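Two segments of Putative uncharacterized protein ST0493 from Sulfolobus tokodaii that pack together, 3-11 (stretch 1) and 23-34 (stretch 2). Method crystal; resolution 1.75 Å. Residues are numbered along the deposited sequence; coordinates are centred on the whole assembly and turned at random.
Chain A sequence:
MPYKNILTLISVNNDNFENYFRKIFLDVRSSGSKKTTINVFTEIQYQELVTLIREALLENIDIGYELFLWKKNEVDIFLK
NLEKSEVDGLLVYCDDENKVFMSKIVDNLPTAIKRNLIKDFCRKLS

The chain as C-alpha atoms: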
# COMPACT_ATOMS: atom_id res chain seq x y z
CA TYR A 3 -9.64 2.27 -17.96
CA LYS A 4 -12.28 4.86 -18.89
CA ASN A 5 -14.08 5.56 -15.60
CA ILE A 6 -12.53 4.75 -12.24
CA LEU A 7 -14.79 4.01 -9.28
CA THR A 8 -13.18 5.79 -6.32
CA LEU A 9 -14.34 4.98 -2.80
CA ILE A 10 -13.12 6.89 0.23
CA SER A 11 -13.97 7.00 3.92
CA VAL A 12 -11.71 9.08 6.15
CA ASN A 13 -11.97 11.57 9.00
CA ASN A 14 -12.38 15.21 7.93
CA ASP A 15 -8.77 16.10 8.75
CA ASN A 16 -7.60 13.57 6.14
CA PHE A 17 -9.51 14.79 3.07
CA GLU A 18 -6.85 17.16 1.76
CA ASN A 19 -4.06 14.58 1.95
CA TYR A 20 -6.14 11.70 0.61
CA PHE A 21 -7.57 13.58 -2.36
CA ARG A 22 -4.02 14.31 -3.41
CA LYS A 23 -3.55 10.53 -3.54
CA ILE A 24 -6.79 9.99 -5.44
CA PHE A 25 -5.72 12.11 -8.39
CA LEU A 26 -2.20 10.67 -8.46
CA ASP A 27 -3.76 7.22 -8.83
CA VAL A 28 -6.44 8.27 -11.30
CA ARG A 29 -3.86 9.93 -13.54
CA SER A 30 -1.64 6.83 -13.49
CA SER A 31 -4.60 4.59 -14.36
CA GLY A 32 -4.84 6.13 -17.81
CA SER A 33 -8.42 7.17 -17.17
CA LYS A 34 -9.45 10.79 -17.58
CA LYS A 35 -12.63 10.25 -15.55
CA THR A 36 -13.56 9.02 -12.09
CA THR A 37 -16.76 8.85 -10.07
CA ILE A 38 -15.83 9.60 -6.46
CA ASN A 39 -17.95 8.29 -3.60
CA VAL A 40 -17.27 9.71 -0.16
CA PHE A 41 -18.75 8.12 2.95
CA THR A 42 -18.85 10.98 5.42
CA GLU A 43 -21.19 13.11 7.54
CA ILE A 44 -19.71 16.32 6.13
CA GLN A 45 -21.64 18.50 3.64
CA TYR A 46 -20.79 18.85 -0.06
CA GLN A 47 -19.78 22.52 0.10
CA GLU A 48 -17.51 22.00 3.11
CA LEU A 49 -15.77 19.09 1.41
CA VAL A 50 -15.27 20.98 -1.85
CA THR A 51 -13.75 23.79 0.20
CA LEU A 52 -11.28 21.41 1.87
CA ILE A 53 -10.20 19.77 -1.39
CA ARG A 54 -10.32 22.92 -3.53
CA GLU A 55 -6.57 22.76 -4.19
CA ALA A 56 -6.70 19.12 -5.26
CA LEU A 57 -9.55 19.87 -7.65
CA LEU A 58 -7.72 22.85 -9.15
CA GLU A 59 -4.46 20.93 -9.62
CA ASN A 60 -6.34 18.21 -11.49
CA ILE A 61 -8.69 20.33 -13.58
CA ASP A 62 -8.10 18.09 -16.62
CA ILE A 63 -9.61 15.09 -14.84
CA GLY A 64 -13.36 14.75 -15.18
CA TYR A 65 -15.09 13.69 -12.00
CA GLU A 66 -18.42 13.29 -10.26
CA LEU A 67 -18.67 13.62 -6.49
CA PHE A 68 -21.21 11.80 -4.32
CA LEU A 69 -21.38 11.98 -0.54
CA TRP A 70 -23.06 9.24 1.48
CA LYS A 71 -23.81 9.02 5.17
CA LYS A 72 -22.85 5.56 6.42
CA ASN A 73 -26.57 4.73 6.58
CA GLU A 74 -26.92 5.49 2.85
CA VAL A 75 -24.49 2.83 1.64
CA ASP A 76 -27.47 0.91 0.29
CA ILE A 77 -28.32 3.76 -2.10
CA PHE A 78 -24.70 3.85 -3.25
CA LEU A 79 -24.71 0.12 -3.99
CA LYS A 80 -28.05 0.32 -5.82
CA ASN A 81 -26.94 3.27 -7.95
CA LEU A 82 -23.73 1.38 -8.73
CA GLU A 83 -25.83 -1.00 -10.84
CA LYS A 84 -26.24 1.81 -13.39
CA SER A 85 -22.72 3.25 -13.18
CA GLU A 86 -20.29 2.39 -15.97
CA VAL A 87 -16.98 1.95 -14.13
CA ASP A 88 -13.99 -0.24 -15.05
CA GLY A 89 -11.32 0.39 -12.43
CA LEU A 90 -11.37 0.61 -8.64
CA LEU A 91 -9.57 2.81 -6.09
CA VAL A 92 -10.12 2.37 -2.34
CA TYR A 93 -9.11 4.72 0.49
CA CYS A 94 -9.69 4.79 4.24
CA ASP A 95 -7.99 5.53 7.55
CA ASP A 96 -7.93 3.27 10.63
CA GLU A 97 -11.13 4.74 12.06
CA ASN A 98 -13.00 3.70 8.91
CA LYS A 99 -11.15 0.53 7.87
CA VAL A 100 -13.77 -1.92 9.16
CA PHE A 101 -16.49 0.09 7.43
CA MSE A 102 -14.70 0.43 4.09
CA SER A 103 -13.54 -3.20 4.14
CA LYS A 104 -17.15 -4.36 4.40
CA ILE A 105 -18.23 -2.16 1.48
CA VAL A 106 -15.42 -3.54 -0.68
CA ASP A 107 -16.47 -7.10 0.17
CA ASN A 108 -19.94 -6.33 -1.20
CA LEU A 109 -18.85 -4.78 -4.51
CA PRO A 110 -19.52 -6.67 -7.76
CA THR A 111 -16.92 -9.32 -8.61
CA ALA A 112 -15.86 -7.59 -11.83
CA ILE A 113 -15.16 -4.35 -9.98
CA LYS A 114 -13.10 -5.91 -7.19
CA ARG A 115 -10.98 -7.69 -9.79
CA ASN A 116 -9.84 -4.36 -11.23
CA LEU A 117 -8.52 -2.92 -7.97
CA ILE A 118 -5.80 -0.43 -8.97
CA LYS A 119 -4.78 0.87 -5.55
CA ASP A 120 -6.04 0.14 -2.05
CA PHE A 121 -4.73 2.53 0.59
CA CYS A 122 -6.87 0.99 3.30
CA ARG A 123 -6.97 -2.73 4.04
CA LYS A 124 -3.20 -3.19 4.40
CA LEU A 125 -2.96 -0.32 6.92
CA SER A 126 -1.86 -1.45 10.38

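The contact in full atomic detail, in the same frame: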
# COMPACT_ATOMS: atom_id res chain seq x y z
N TYR A 3 -8.57 1.78 -18.88
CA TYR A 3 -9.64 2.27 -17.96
C TYR A 3 -10.23 3.58 -18.47
O TYR A 3 -9.51 4.48 -18.89
CB TYR A 3 -9.06 2.46 -16.55
CG TYR A 3 -8.63 1.16 -15.90
CD1 TYR A 3 -7.30 0.92 -15.59
CD2 TYR A 3 -9.57 0.17 -15.62
CE1 TYR A 3 -6.90 -0.28 -15.01
CE2 TYR A 3 -9.18 -1.04 -15.04
CZ TYR A 3 -7.85 -1.26 -14.74
OH TYR A 3 -7.46 -2.46 -14.18
N LYS A 4 -11.56 3.68 -18.42
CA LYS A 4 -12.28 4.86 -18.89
C LYS A 4 -13.00 5.62 -17.78
O LYS A 4 -13.23 6.82 -17.90
CB LYS A 4 -13.29 4.45 -19.96
CG LYS A 4 -12.69 3.73 -21.16
CD LYS A 4 -11.84 4.67 -22.01
CE LYS A 4 -12.70 5.73 -22.68
NZ LYS A 4 -11.90 6.65 -23.53
N ASN A 5 -13.38 4.92 -16.71
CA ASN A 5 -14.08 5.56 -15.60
C ASN A 5 -13.81 4.80 -14.32
O ASN A 5 -14.39 3.74 -14.07
CB ASN A 5 -15.59 5.63 -15.89
CG ASN A 5 -16.34 6.44 -14.85
OD1 ASN A 5 -15.82 7.41 -14.29
ND2 ASN A 5 -17.59 6.05 -14.58
N ILE A 6 -12.93 5.36 -13.50
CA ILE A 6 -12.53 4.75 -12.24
C ILE A 6 -13.52 4.98 -11.10
O ILE A 6 -13.94 6.11 -10.85
CB ILE A 6 -11.16 5.32 -11.79
CG1 ILE A 6 -10.12 5.14 -12.91
CG2 ILE A 6 -10.70 4.63 -10.51
CD1 ILE A 6 -9.85 3.69 -13.28
N LEU A 7 -13.90 3.90 -10.42
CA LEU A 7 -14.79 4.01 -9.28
C LEU A 7 -13.87 4.27 -8.09
O LEU A 7 -13.03 3.43 -7.76
CB LEU A 7 -15.55 2.71 -9.03
CG LEU A 7 -16.37 2.70 -7.73
CD1 LEU A 7 -17.48 3.75 -7.80
CD2 LEU A 7 -16.97 1.32 -7.51
N THR A 8 -14.01 5.44 -7.47
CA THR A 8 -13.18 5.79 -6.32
C THR A 8 -14.03 5.82 -5.06
O THR A 8 -15.05 6.52 -5.01
CB THR A 8 -12.51 7.17 -6.52
OG1 THR A 8 -11.55 7.09 -7.58
CG2 THR A 8 -11.79 7.61 -5.24
N LEU A 9 -13.63 5.04 -4.07
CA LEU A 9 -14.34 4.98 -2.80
C LEU A 9 -13.41 5.48 -1.71
O LEU A 9 -12.25 5.07 -1.63
CB LEU A 9 -14.75 3.53 -2.50
CG LEU A 9 -15.48 2.78 -3.60
CD1 LEU A 9 -15.83 1.38 -3.11
CD2 LEU A 9 -16.74 3.53 -4.01
N ILE A 10 -13.92 6.36 -0.86
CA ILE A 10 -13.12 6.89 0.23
C ILE A 10 -13.93 7.15 1.49
O ILE A 10 -15.04 7.66 1.44
CB ILE A 10 -12.39 8.20 -0.17
CG1 ILE A 10 -11.64 8.77 1.04
CG2 ILE A 10 -13.41 9.22 -0.70
CD1 ILE A 10 -10.67 9.91 0.69
N SER A 11 -13.35 6.77 2.62
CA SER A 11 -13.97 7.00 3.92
C SER A 11 -12.84 7.33 4.89
O SER A 11 -12.07 6.46 5.29
CB SER A 11 -14.72 5.76 4.40
OG SER A 11 -15.40 6.04 5.61
N LYS A 23 -3.85 11.90 -3.13
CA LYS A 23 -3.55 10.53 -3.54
C LYS A 23 -4.50 10.08 -4.64
O LYS A 23 -4.10 9.46 -5.62
CB LYS A 23 -3.68 9.57 -2.36
CG LYS A 23 -2.64 9.74 -1.25
CD LYS A 23 -2.81 8.65 -0.20
CE LYS A 23 -1.67 8.66 0.80
NZ LYS A 23 -0.36 8.38 0.14
N ILE A 24 -5.79 10.38 -4.46
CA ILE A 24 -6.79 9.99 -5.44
C ILE A 24 -6.42 10.39 -6.86
O ILE A 24 -6.45 9.57 -7.77
CB ILE A 24 -8.17 10.59 -5.09
CG1 ILE A 24 -8.71 9.92 -3.82
CG2 ILE A 24 -9.14 10.42 -6.26
CD1 ILE A 24 -9.97 10.55 -3.27
N PHE A 25 -6.06 11.66 -7.05
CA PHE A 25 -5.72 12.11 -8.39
C PHE A 25 -4.40 11.55 -8.92
O PHE A 25 -4.25 11.37 -10.13
CB PHE A 25 -5.77 13.63 -8.45
CG PHE A 25 -7.18 14.17 -8.40
CD1 PHE A 25 -8.06 13.95 -9.46
CD2 PHE A 25 -7.65 14.84 -7.28
CE1 PHE A 25 -9.39 14.37 -9.39
CE2 PHE A 25 -8.97 15.27 -7.20
CZ PHE A 25 -9.85 15.04 -8.26
N LEU A 26 -3.46 11.26 -8.03
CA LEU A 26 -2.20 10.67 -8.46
C LEU A 26 -2.53 9.30 -9.06
O LEU A 26 -2.03 8.93 -10.12
CB LEU A 26 -1.25 10.46 -7.26
CG LEU A 26 -0.08 11.43 -7.06
CD1 LEU A 26 -0.60 12.80 -6.76
CD2 LEU A 26 0.79 10.95 -5.91
N ASP A 27 -3.38 8.55 -8.37
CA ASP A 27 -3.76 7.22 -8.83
C ASP A 27 -4.63 7.25 -10.07
O ASP A 27 -4.45 6.44 -10.98
CB ASP A 27 -4.45 6.45 -7.70
CG ASP A 27 -3.50 6.09 -6.58
OD1 ASP A 27 -2.34 5.72 -6.88
OD2 ASP A 27 -3.91 6.16 -5.40
N VAL A 28 -5.58 8.18 -10.13
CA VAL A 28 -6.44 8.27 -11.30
C VAL A 28 -5.61 8.59 -12.54
O VAL A 28 -5.76 7.97 -13.59
CB VAL A 28 -7.54 9.34 -11.13
CG1 VAL A 28 -8.25 9.58 -12.46
CG2 VAL A 28 -8.56 8.88 -10.08
N ARG A 29 -4.70 9.56 -12.41
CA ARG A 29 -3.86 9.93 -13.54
C ARG A 29 -3.03 8.75 -14.04
O ARG A 29 -2.94 8.51 -15.24
CB ARG A 29 -2.93 11.09 -13.17
CG ARG A 29 -3.63 12.44 -13.06
CD ARG A 29 -2.62 13.51 -12.68
NE ARG A 29 -3.18 14.85 -12.66
CZ ARG A 29 -2.86 15.81 -13.52
NH1 ARG A 29 -1.97 15.58 -14.48
NH2 ARG A 29 -3.41 17.01 -13.41
N SER A 30 -2.45 7.99 -13.12
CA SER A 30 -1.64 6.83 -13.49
C SER A 30 -2.44 5.70 -14.12
O SER A 30 -1.90 4.90 -14.88
CB SER A 30 -0.89 6.28 -12.27
OG SER A 30 0.14 7.16 -11.86
N SER A 31 -3.74 5.64 -13.82
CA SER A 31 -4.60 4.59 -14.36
C SER A 31 -4.84 4.72 -15.86
O SER A 31 -5.23 3.75 -16.51
CB SER A 31 -5.95 4.58 -13.64
OG SER A 31 -6.77 5.64 -14.10
N GLY A 32 -4.62 5.91 -16.39
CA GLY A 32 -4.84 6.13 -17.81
C GLY A 32 -6.22 6.69 -18.07
O GLY A 32 -6.53 7.15 -19.18
N SER A 33 -7.07 6.65 -17.05
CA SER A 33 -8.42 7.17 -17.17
C SER A 33 -8.41 8.68 -17.01
O SER A 33 -7.55 9.23 -16.32
CB SER A 33 -9.32 6.55 -16.10
OG SER A 33 -10.65 7.02 -16.21
N LYS A 34 -9.35 9.35 -17.66
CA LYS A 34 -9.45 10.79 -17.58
C LYS A 34 -10.73 11.13 -16.82
O LYS A 34 -11.10 12.30 -16.69
CB LYS A 34 -9.51 11.41 -18.98
CG LYS A 34 -8.47 10.84 -19.95
CD LYS A 34 -7.06 10.93 -19.39
CE LYS A 34 -6.05 10.25 -20.31
NZ LYS A 34 -4.68 10.24 -19.73
O HOH W 1 -6.02 2.64 -19.19
O HOH W 2 -11.41 8.44 -19.45

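A helix laid against a β-strand usually meets it through alternate strand side chains and one stripe of helix residues, while polar contacts can gather where the helix ends. The packing of helix 23-31 on strand 6-11 in ST0493 is a compact example. The two elements run nearly antiparallel, with 162° between their N-to-C directions and axes that approach to 10.3 Å, a spacing that leaves room for a layer of side chains between the two backbones. The strand supplies Ile-6, Thr-8 and Ile-10, whose CA-to-CB bonds all point toward stretch 2; the intervening Leu-7 and Leu-9 make no contact with it.

Along the helix, Lys-23 stays out of reach, and the contact begins at Ile-24. Its CA-to-CB bond points toward the strand, and with chi1 in m and chi2 in t its CD1 lies 4.1 Å from CD1 of Ile-10 and 4.0 Å from CG2 of Thr-8. One methyl group thus touches two successive inward-facing strand residues, and the contact is purely van der Waals.

The next three residues, Phe-25, Leu-26 and Asp-27, are out of reach, and the helix returns to the strand one turn after Ile-24, at Val-28. The backbone bond from Val-28 N to Ile-24 O, 2.9 Å long, marks that turn. Val-28 presents its CA-to-CB bond sideways and makes a looser contact, its CG2 standing 4.3 Å from OG1 of Thr-8. Arg-29 and Ser-30 are again out of reach.

At Ser-31 the character of the contact changes. With chi1 in p, its hydroxyl turns back to the helix, where OG donates to Val-28 O at 2.6 Å. The same oxygen accepts a hydrogen bond from Ser-33 N at 3.1 Å, so one side chain ties the last turn to the chain that leaves it. Across the interface, Ser-31 OG also lies 3.6 Å from Ile-6 CG1, a packing contact. The carbonyl of Ser-31 meets the edge of the Tyr-3 ring, near its plane, with O 3.6 Å from CD1. Water 1 joins the same two residues, accepting from Tyr-3 N at 2.7 Å and donating to Ser-31 O at 3.0 Å.

Gly-32 then leaves helical geometry with a phi of 95°. At these backbone angles a CB would jam against the carbonyl oxygen of Ser-31, which by itself calls for glycine.

The chain emerges at Ser-33, whose CA-to-CB bond points toward stretch 1 and which is buried. Its CB packs 3.6 Å from Ile-6 CG1, and its CA lies 3.4 Å from Tyr-3 O in a CA-H...O contact. Its OG comes within 3.1 Å of Lys-4 O, yet no direct hydrogen bond crosses between the stretches. The CA-to-CB bond of Lys-34 points away from stretch 1, but water 2 accepts from its N and donates to Lys-4 O, both at 2.9 Å. Packing thus joins the segments along one stripe and at the turn after the helix, and water supplies polar links at and just beyond the end of the helix.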